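Local coordinates for orotidine 5'-phosphate decarboxylase (Pyrococcus horikoshii, PDB 2CZD) that catalyses the decarboxylation of orotidine 5'-monophosphate to UMP, the last step of de novo UMP synthesis, as a homodimer, at the interface of chains A and B. Numbering follows the deposited sequence. Chains: chain A/B, Orotidine 5'-phosphate decarboxylase.

Contact 1: the interface of chains A and B. Residues chain A 31, 57, 59, 85, 108, 110; chain B 61-63, 66.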
loop_
_atom_site.group_PDB
_atom_site.type_symbol
_atom_site.label_atom_id
_atom_site.label_comp_id
_atom_site.label_asym_id
_atom_site.label_seq_id
_atom_site.Cartn_x
_atom_site.Cartn_y
_atom_site.Cartn_z
ATOM N N ASN A 31 7.851 8.165 -2.806
ATOM C CA ASN A 31 6.782 7.170 -2.907
ATOM C C ASN A 31 7.297 5.795 -3.301
ATOM O O ASN A 31 8.510 5.605 -3.470
ATOM C CB ASN A 31 5.709 7.655 -3.884
ATOM C CG ASN A 31 6.236 7.835 -5.287
ATOM O OD1 ASN A 31 7.337 7.371 -5.613
ATOM N ND2 ASN A 31 5.448 8.497 -6.140
ATOM N N ASP A 57 5.694 8.270 1.497
ATOM C CA ASP A 57 4.272 8.278 1.104
ATOM C C ASP A 57 3.919 6.886 0.605
ATOM O O ASP A 57 3.856 6.621 -0.612
ATOM C CB ASP A 57 4.059 9.326 0.001
ATOM C CG ASP A 57 2.593 9.564 -0.304
ATOM O OD1 ASP A 57 1.759 8.769 0.177
ATOM O OD2 ASP A 57 2.271 10.537 -1.032
ATOM N N LYS A 59 1.144 5.107 1.986
ATOM C CA LYS A 59 -0.303 4.884 2.173
ATOM C C LYS A 59 -0.538 3.431 2.606
ATOM O O LYS A 59 -1.326 2.691 1.990
ATOM C CB LYS A 59 -1.079 5.221 0.887
ATOM C CG LYS A 59 -0.904 6.701 0.459
ATOM C CD LYS A 59 -1.835 7.046 -0.692
ATOM C CE LYS A 59 -1.699 8.500 -1.106
ATOM N NZ LYS A 59 -0.349 8.793 -1.672
ATOM N N HIS A 85 -3.026 4.853 5.620
ATOM C CA HIS A 85 -4.471 5.002 5.474
ATOM C C HIS A 85 -5.176 4.809 6.808
ATOM O O HIS A 85 -4.712 4.082 7.685
ATOM C CB HIS A 85 -5.036 3.961 4.509
ATOM C CG HIS A 85 -5.075 4.410 3.086
ATOM N ND1 HIS A 85 -5.911 5.415 2.653
ATOM C CD2 HIS A 85 -4.411 3.967 1.989
ATOM C CE1 HIS A 85 -5.762 5.577 1.350
ATOM N NE2 HIS A 85 -4.857 4.709 0.919
ATOM N N MET A 108 -9.301 11.948 -0.222
ATOM C CA MET A 108 -8.481 11.922 -1.425
ATOM C C MET A 108 -9.146 12.780 -2.507
ATOM O O MET A 108 -10.277 13.234 -2.331
ATOM C CB MET A 108 -8.229 10.486 -1.871
ATOM C CG MET A 108 -7.321 9.759 -0.878
ATOM S SD MET A 108 -7.004 8.040 -1.270
ATOM C CE MET A 108 -5.626 8.180 -2.355
ATOM N N HIS A 110 -8.968 12.123 -6.253
ATOM C CA HIS A 110 -9.240 11.533 -7.561
ATOM C C HIS A 110 -10.724 11.169 -7.565
ATOM O O HIS A 110 -11.340 10.998 -6.511
ATOM C CB HIS A 110 -8.372 10.292 -7.779
ATOM C CG HIS A 110 -8.548 9.242 -6.726
ATOM N ND1 HIS A 110 -8.087 9.396 -5.433
ATOM C CD2 HIS A 110 -9.109 8.012 -6.784
ATOM C CE1 HIS A 110 -8.358 8.300 -4.742
ATOM N NE2 HIS A 110 -8.979 7.447 -5.540
ATOM N N ALA B 61 -3.264 0.934 -2.724
ATOM C CA ALA B 61 -4.312 1.846 -2.268
ATOM C C ALA B 61 -3.917 3.297 -2.554
ATOM O O ALA B 61 -4.189 4.213 -1.770
ATOM C CB ALA B 61 -4.514 1.641 -0.763
ATOM N N ASP B 62 -3.247 3.512 -3.670
ATOM C CA ASP B 62 -2.841 4.868 -4.002
ATOM C C ASP B 62 -3.723 5.475 -5.101
ATOM O O ASP B 62 -4.727 4.869 -5.545
ATOM C CB ASP B 62 -1.369 4.864 -4.447
ATOM C CG ASP B 62 -0.601 6.064 -3.915
ATOM O OD1 ASP B 62 -1.020 7.204 -4.183
ATOM O OD2 ASP B 62 0.423 5.874 -3.230
ATOM N N ILE B 63 -3.367 6.691 -5.525
ATOM C CA ILE B 63 -4.097 7.341 -6.603
ATOM C C ILE B 63 -3.853 6.536 -7.887
ATOM O O ILE B 63 -2.851 5.812 -8.017
ATOM C CB ILE B 63 -3.661 8.812 -6.786
ATOM C CG1 ILE B 63 -2.228 8.900 -7.299
ATOM C CG2 ILE B 63 -3.768 9.525 -5.456
ATOM C CD1 ILE B 63 -1.776 10.357 -7.548
ATOM N N THR B 66 -0.236 6.572 -9.532
ATOM C CA THR B 66 0.800 5.939 -8.725
ATOM C C THR B 66 0.583 4.421 -8.698
ATOM O O THR B 66 1.545 3.661 -8.766
ATOM C CB THR B 66 0.824 6.551 -7.332
ATOM O OG1 THR B 66 1.115 7.951 -7.475
ATOM C CG2 THR B 66 1.911 5.895 -6.448
HETATM O O HOH W 1 3.479 5.306 -3.058
HETATM O O HOH W 2 2.144 7.898 -2.845
#

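Contact 2: the interface of chains A and B. Residues chain A 61-64, 88, 92; chain B 59, 85, 108, 110.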
loop_
_atom_site.group_PDB
_atom_site.type_symbol
_atom_site.label_atom_id
_atom_site.label_comp_id
_atom_site.label_asym_id
_atom_site.label_seq_id
_atom_site.Cartn_x
_atom_site.Cartn_y
_atom_site.Cartn_z
ATOM N N ALA A 61 -1.805 0.091 4.018
ATOM C CA ALA A 61 -3.184 -0.348 4.183
ATOM C C ALA A 61 -3.239 -1.846 4.335
ATOM O O ALA A 61 -4.086 -2.515 3.739
ATOM C CB ALA A 61 -4.007 0.094 2.956
ATOM N N ASP A 62 -2.332 -2.376 5.143
ATOM C CA ASP A 62 -2.294 -3.821 5.346
ATOM C C ASP A 62 -2.668 -4.190 6.789
ATOM O O ASP A 62 -3.009 -3.325 7.591
ATOM C CB ASP A 62 -0.888 -4.344 4.993
ATOM C CG ASP A 62 -0.927 -5.687 4.260
ATOM O OD1 ASP A 62 -1.555 -6.620 4.793
ATOM O OD2 ASP A 62 -0.341 -5.792 3.155
ATOM N N ILE A 63 -2.634 -5.485 7.105
ATOM C CA ILE A 63 -2.923 -5.911 8.466
ATOM C C ILE A 63 -1.820 -5.341 9.390
ATOM O O ILE A 63 -0.735 -4.982 8.923
ATOM C CB ILE A 63 -2.961 -7.448 8.575
ATOM C CG1 ILE A 63 -1.611 -8.049 8.181
ATOM C CG2 ILE A 63 -4.070 -7.980 7.690
ATOM C CD1 ILE A 63 -1.547 -9.592 8.355
ATOM N N PRO A 64 -2.085 -5.249 10.700
ATOM C CA PRO A 64 -1.070 -4.695 11.609
ATOM C C PRO A 64 0.349 -5.230 11.475
ATOM O O PRO A 64 1.296 -4.450 11.394
ATOM C CB PRO A 64 -1.646 -4.969 12.992
ATOM C CG PRO A 64 -3.150 -4.840 12.745
ATOM C CD PRO A 64 -3.321 -5.596 11.438
ATOM N N VAL A 88 -8.159 1.148 7.025
ATOM C CA VAL A 88 -7.906 -0.230 7.433
ATOM C C VAL A 88 -8.070 -0.445 8.941
ATOM O O VAL A 88 -8.022 -1.576 9.417
ATOM C CB VAL A 88 -6.521 -0.702 6.896
ATOM C CG1 VAL A 88 -6.196 -2.130 7.319
ATOM C CG2 VAL A 88 -6.554 -0.663 5.383
ATOM N N SER A 92 -4.092 -1.155 12.646
ATOM C CA SER A 92 -3.099 -1.071 11.557
ATOM C C SER A 92 -2.362 0.284 11.594
ATOM O O SER A 92 -1.171 0.367 11.250
ATOM C CB SER A 92 -3.779 -1.283 10.201
ATOM O OG SER A 92 -4.180 -2.642 10.038
ATOM N N LYS B 59 -1.574 -4.862 -1.861
ATOM C CA LYS B 59 -2.784 -4.181 -1.363
ATOM C C LYS B 59 -2.684 -2.711 -1.742
ATOM O O LYS B 59 -2.807 -1.806 -0.902
ATOM C CB LYS B 59 -2.952 -4.361 0.146
ATOM C CG LYS B 59 -3.205 -5.817 0.530
ATOM C CD LYS B 59 -3.679 -5.970 1.979
ATOM C CE LYS B 59 -3.874 -7.440 2.394
ATOM N NZ LYS B 59 -2.584 -8.215 2.387
ATOM N N HIS B 85 -6.587 -2.941 -3.296
ATOM C CA HIS B 85 -7.769 -2.644 -2.478
ATOM C C HIS B 85 -8.888 -2.144 -3.382
ATOM O O HIS B 85 -8.642 -1.645 -4.484
ATOM C CB HIS B 85 -7.477 -1.528 -1.468
ATOM C CG HIS B 85 -7.041 -2.022 -0.125
ATOM N ND1 HIS B 85 -7.892 -2.675 0.741
ATOM C CD2 HIS B 85 -5.841 -1.941 0.509
ATOM C CE1 HIS B 85 -7.239 -2.975 1.851
ATOM N NE2 HIS B 85 -5.990 -2.540 1.736
ATOM N N MET B 108 -11.219 -8.059 5.250
ATOM C CA MET B 108 -9.930 -8.333 5.878
ATOM C C MET B 108 -10.048 -9.129 7.171
ATOM O O MET B 108 -11.131 -9.227 7.759
ATOM C CB MET B 108 -9.142 -7.038 6.057
ATOM C CG MET B 108 -8.559 -6.612 4.727
ATOM S SD MET B 108 -7.607 -5.086 4.814
ATOM C CE MET B 108 -5.995 -5.726 5.316
ATOM N N HIS B 110 -7.957 -8.879 10.223
ATOM C CA HIS B 110 -7.587 -8.308 11.515
ATOM C C HIS B 110 -8.712 -7.581 12.247
ATOM O O HIS B 110 -9.728 -7.209 11.644
ATOM C CB HIS B 110 -6.432 -7.335 11.302
ATOM C CG HIS B 110 -6.797 -6.165 10.440
ATOM N ND1 HIS B 110 -7.217 -6.303 9.130
ATOM C CD2 HIS B 110 -6.817 -4.838 10.708
ATOM C CE1 HIS B 110 -7.475 -5.109 8.627
ATOM N NE2 HIS B 110 -7.240 -4.200 9.562
#

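Contact 3: the interface of chains A and B. Residues chain A 86-87, 120, 123-124, 127; chain B 87, 116, 120.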
loop_
_atom_site.group_PDB
_atom_site.type_symbol
_atom_site.label_atom_id
_atom_site.label_comp_id
_atom_site.label_asym_id
_atom_site.label_seq_id
_atom_site.Cartn_x
_atom_site.Cartn_y
_atom_site.Cartn_z
ATOM N N THR A 86 -6.311 5.467 6.935
ATOM C CA THR A 86 -7.131 5.350 8.121
ATOM C C THR A 86 -8.136 4.216 7.941
ATOM O O THR A 86 -8.493 3.537 8.915
ATOM C CB THR A 86 -7.926 6.644 8.317
ATOM O OG1 THR A 86 -7.023 7.746 8.394
ATOM C CG2 THR A 86 -8.731 6.591 9.598
ATOM N N PHE A 87 -8.543 3.964 6.697
ATOM C CA PHE A 87 -9.623 2.997 6.467
ATOM C C PHE A 87 -9.411 1.570 6.906
ATOM O O PHE A 87 -10.382 0.861 7.162
ATOM C CB PHE A 87 -10.097 3.060 4.996
ATOM C CG PHE A 87 -9.227 2.350 4.016
ATOM C CD1 PHE A 87 -9.227 0.958 3.933
ATOM C CD2 PHE A 87 -8.488 3.067 3.084
ATOM C CE1 PHE A 87 -8.507 0.306 2.918
ATOM C CE2 PHE A 87 -7.767 2.415 2.063
ATOM C CZ PHE A 87 -7.781 1.045 1.981
ATOM N N LEU A 120 -16.500 8.995 4.143
ATOM C CA LEU A 120 -16.071 8.692 5.505
ATOM C C LEU A 120 -15.079 9.699 6.069
ATOM O O LEU A 120 -14.578 9.508 7.173
ATOM C CB LEU A 120 -15.468 7.270 5.565
ATOM C CG LEU A 120 -16.462 6.108 5.538
ATOM C CD1 LEU A 120 -15.724 4.806 5.229
ATOM C CD2 LEU A 120 -17.174 6.007 6.911
ATOM N N ARG A 123 -15.609 10.831 9.660
ATOM C CA ARG A 123 -15.270 9.783 10.614
ATOM C C ARG A 123 -13.756 9.544 10.708
ATOM O O ARG A 123 -13.235 9.289 11.790
ATOM C CB ARG A 123 -15.977 8.480 10.256
ATOM C CG ARG A 123 -15.773 7.423 11.324
ATOM C CD ARG A 123 -16.149 7.982 12.705
ATOM N NE ARG A 123 -15.328 7.438 13.790
ATOM C CZ ARG A 123 -15.219 6.141 14.061
ATOM N NH1 ARG A 123 -15.868 5.252 13.319
ATOM N NH2 ARG A 123 -14.474 5.731 15.089
ATOM N N PHE A 124 -13.064 9.611 9.577
ATOM C CA PHE A 124 -11.619 9.419 9.590
ATOM C C PHE A 124 -10.934 10.534 10.369
ATOM O O PHE A 124 -9.914 10.289 11.021
ATOM C CB PHE A 124 -11.054 9.364 8.161
ATOM C CG PHE A 124 -11.479 8.146 7.374
ATOM C CD1 PHE A 124 -11.781 6.944 8.010
ATOM C CD2 PHE A 124 -11.485 8.192 5.978
ATOM C CE1 PHE A 124 -12.081 5.792 7.259
ATOM C CE2 PHE A 124 -11.780 7.054 5.227
ATOM C CZ PHE A 124 -12.076 5.856 5.867
ATOM N N VAL A 127 -11.086 9.641 13.889
ATOM C CA VAL A 127 -10.131 8.617 14.271
ATOM C C VAL A 127 -8.765 9.282 14.424
ATOM O O VAL A 127 -8.018 8.982 15.362
ATOM C CB VAL A 127 -10.056 7.489 13.226
ATOM C CG1 VAL A 127 -8.967 6.493 13.613
ATOM C CG2 VAL A 127 -11.409 6.770 13.160
ATOM N N PHE B 87 -11.382 -0.180 -1.767
ATOM C CA PHE B 87 -11.771 1.053 -1.042
ATOM C C PHE B 87 -11.427 2.379 -1.703
ATOM O O PHE B 87 -12.192 3.332 -1.607
ATOM C CB PHE B 87 -11.128 1.018 0.374
ATOM C CG PHE B 87 -12.000 1.522 1.509
ATOM C CD1 PHE B 87 -12.460 2.830 1.545
ATOM C CD2 PHE B 87 -12.306 0.684 2.582
ATOM C CE1 PHE B 87 -13.226 3.301 2.645
ATOM C CE2 PHE B 87 -13.079 1.163 3.688
ATOM C CZ PHE B 87 -13.526 2.459 3.695
ATOM N N PHE B 116 -14.182 -0.271 9.256
ATOM C CA PHE B 116 -14.639 0.334 8.009
ATOM C C PHE B 116 -14.713 -0.617 6.820
ATOM O O PHE B 116 -15.636 -0.537 6.023
ATOM C CB PHE B 116 -13.725 1.510 7.609
ATOM C CG PHE B 116 -13.613 2.583 8.651
ATOM C CD1 PHE B 116 -12.469 2.699 9.445
ATOM C CD2 PHE B 116 -14.656 3.489 8.840
ATOM C CE1 PHE B 116 -12.362 3.714 10.420
ATOM C CE2 PHE B 116 -14.559 4.507 9.811
ATOM C CZ PHE B 116 -13.411 4.615 10.597
ATOM N N LEU B 120 -18.397 -2.758 4.778
ATOM C CA LEU B 120 -18.616 -2.462 3.365
ATOM C C LEU B 120 -18.411 -3.661 2.428
ATOM O O LEU B 120 -18.542 -3.518 1.219
ATOM C CB LEU B 120 -17.686 -1.324 2.913
ATOM C CG LEU B 120 -18.120 0.103 3.286
ATOM C CD1 LEU B 120 -16.971 1.083 3.091
ATOM C CD2 LEU B 120 -19.306 0.506 2.416
HETATM O O HOH W 3 -11.505 -1.174 8.624
#

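Contact 1: the interface of chains A and B
B:Asp62 OD1, a carboxylate oxygen, is gripped from both chains. The side-chain nitrogen A:Lys59 NZ reaches it at 3.0 Å as a salt bridge, on the syn side but 34° out of the carboxylate plane, while B:Ile63 N of its own loop binds its anti lone pair at 2.8 Å. The latter bond helps fix the rotation of the carboxylate. The A:Lys59 chain runs nearly perpendicular to the B:Asp62 side chain, CD and CE lying against the carboxylate, and a bend at chi4 (65°) turns NZ to it. The same NZ holds A:Asp57 OD1 at 2.8 Å, so the lysine links acids of the two subunits. The other oxygen, B:Asp62 OD2, takes water 2 at 2.7 Å, and waters 1 and 2 carry the link on to A:Asp57 O. Beside this network A:His85 gives a nearly straight bond from NE2 to B:Ala61 O, 2.8 Å, in its ring plane and on a carbonyl lone pair. A:Met108 CE touches B:Ile63 CG2 at 3.9 Å. The site unites the family's DXKXXD motif across the dimer: A:Asp57 and the proton donor A:Lys59 come from strand 53-60 of the chain A TIM barrel, B:Asp62 from the loop before helix 64-76.

Contact 2: the interface of chains A and B
B:His110 CG stands between its backbone N and carbonyl carbon (chi1 63°), and chi2 of -61° turns the imidazole so that its NE2 edge meets the A:Val88 carbonyl. The bond from B:His110 NE2 to A:Val88 O is 2.7 Å long, lies in the carbonyl plane and close to the ring plane, with 163° at the hydrogen. A:Val88 CG1, anti to its backbone N, packs near the same end of the ring, 3.5 Å from B:His110 CE1. A:Pro64 CD lies against the root of the imidazole, 3.6 Å from B:His110 CB, and the A:Ile63 CG2 branch meets B:His110 ND1 at 3.8 Å. That methyl also touches B:Met108 CE, so A:Ile63 is packed against both chain B side chains. The A:Asp62 backbone is tied down from within chain A: the hydroxyl A:Ser92 OG donates to A:Asp62 O at 2.8 Å, a second-shell bond that helps position the acid. Its side-chain oxygen A:Asp62 OD1 then meets the side-chain nitrogen B:Lys59 NZ at 3.1 Å in a salt bridge. One residue earlier in the loop, A:Ala61 O accepts from B:His85 NE2 at 2.8 Å, almost in the imidazole plane. Here the chain A loop between strand 53-60 and helix 64-76, backed by A:Val88 and helix 90-97, enters the chain B active site beside strands 53-60 and 81-85 and the loop bearing B:Met108 and B:His110.

Contact 3: the interface of chains A and B
The loops after strand 81-85 of both chains meet face to face through A:Phe87 and B:Phe87, while 3-10 helix 118-120 and helix 121-131 of chain A receive B:Phe116 from a chain B loop. The two Phe87 rings stack 20° from parallel with centroids 4.3 Å apart, the side chains running antiparallel so that each CB lies over the face of the other ring. A:Phe87 CG stands between its backbone N and carbonyl carbon (chi1 79°) but B:Phe87 is turned differently, so the pair departs from exact two-fold symmetry. A:Leu120 CD1 meets the edge of the B:Phe87 ring in plane, 3.6 Å from CZ. An alanine in place of B:Phe87 would probably leave the A:Phe87 ring without its stacking mate and open a gap beside A:Leu120 CD1. B:Phe116 packs into chain A: A:Phe124 CE1 points at the centre of its face, the ring planes 75° apart, while A:Val127 CG2 comes to its rim, 3.9 Å from CZ. The poorly ordered A:Arg123 lies at the same rim. Water 3 bonds A:Phe87 O at 2.7 Å and B:Phe116 N at 2.9 Å. This largely apolar homodimer seam joins the loops after strand 81-85, and the chain A 118-131 helical segment to the Phe116 loop.

Contact 1 and contact 2 are two-fold related counterparts, their C-alpha centres about 14 Å apart; Lys59, Ala61, Asp62, Ile63, His85, Met108 and His110 occur in both, with the chains exchanged. Contact 3 lies about 14 Å from contact 1 and 12 Å from contact 2, and its Phe87 directly follows the His85-Thr86 segment and precedes Val88 of contact 2. The loop after strand 81-85 therefore joins the aromatic seam to the active sites. Since each active site borrows an aspartate from the other subunit, dimer assembly is likely to be needed for complete catalytic sites.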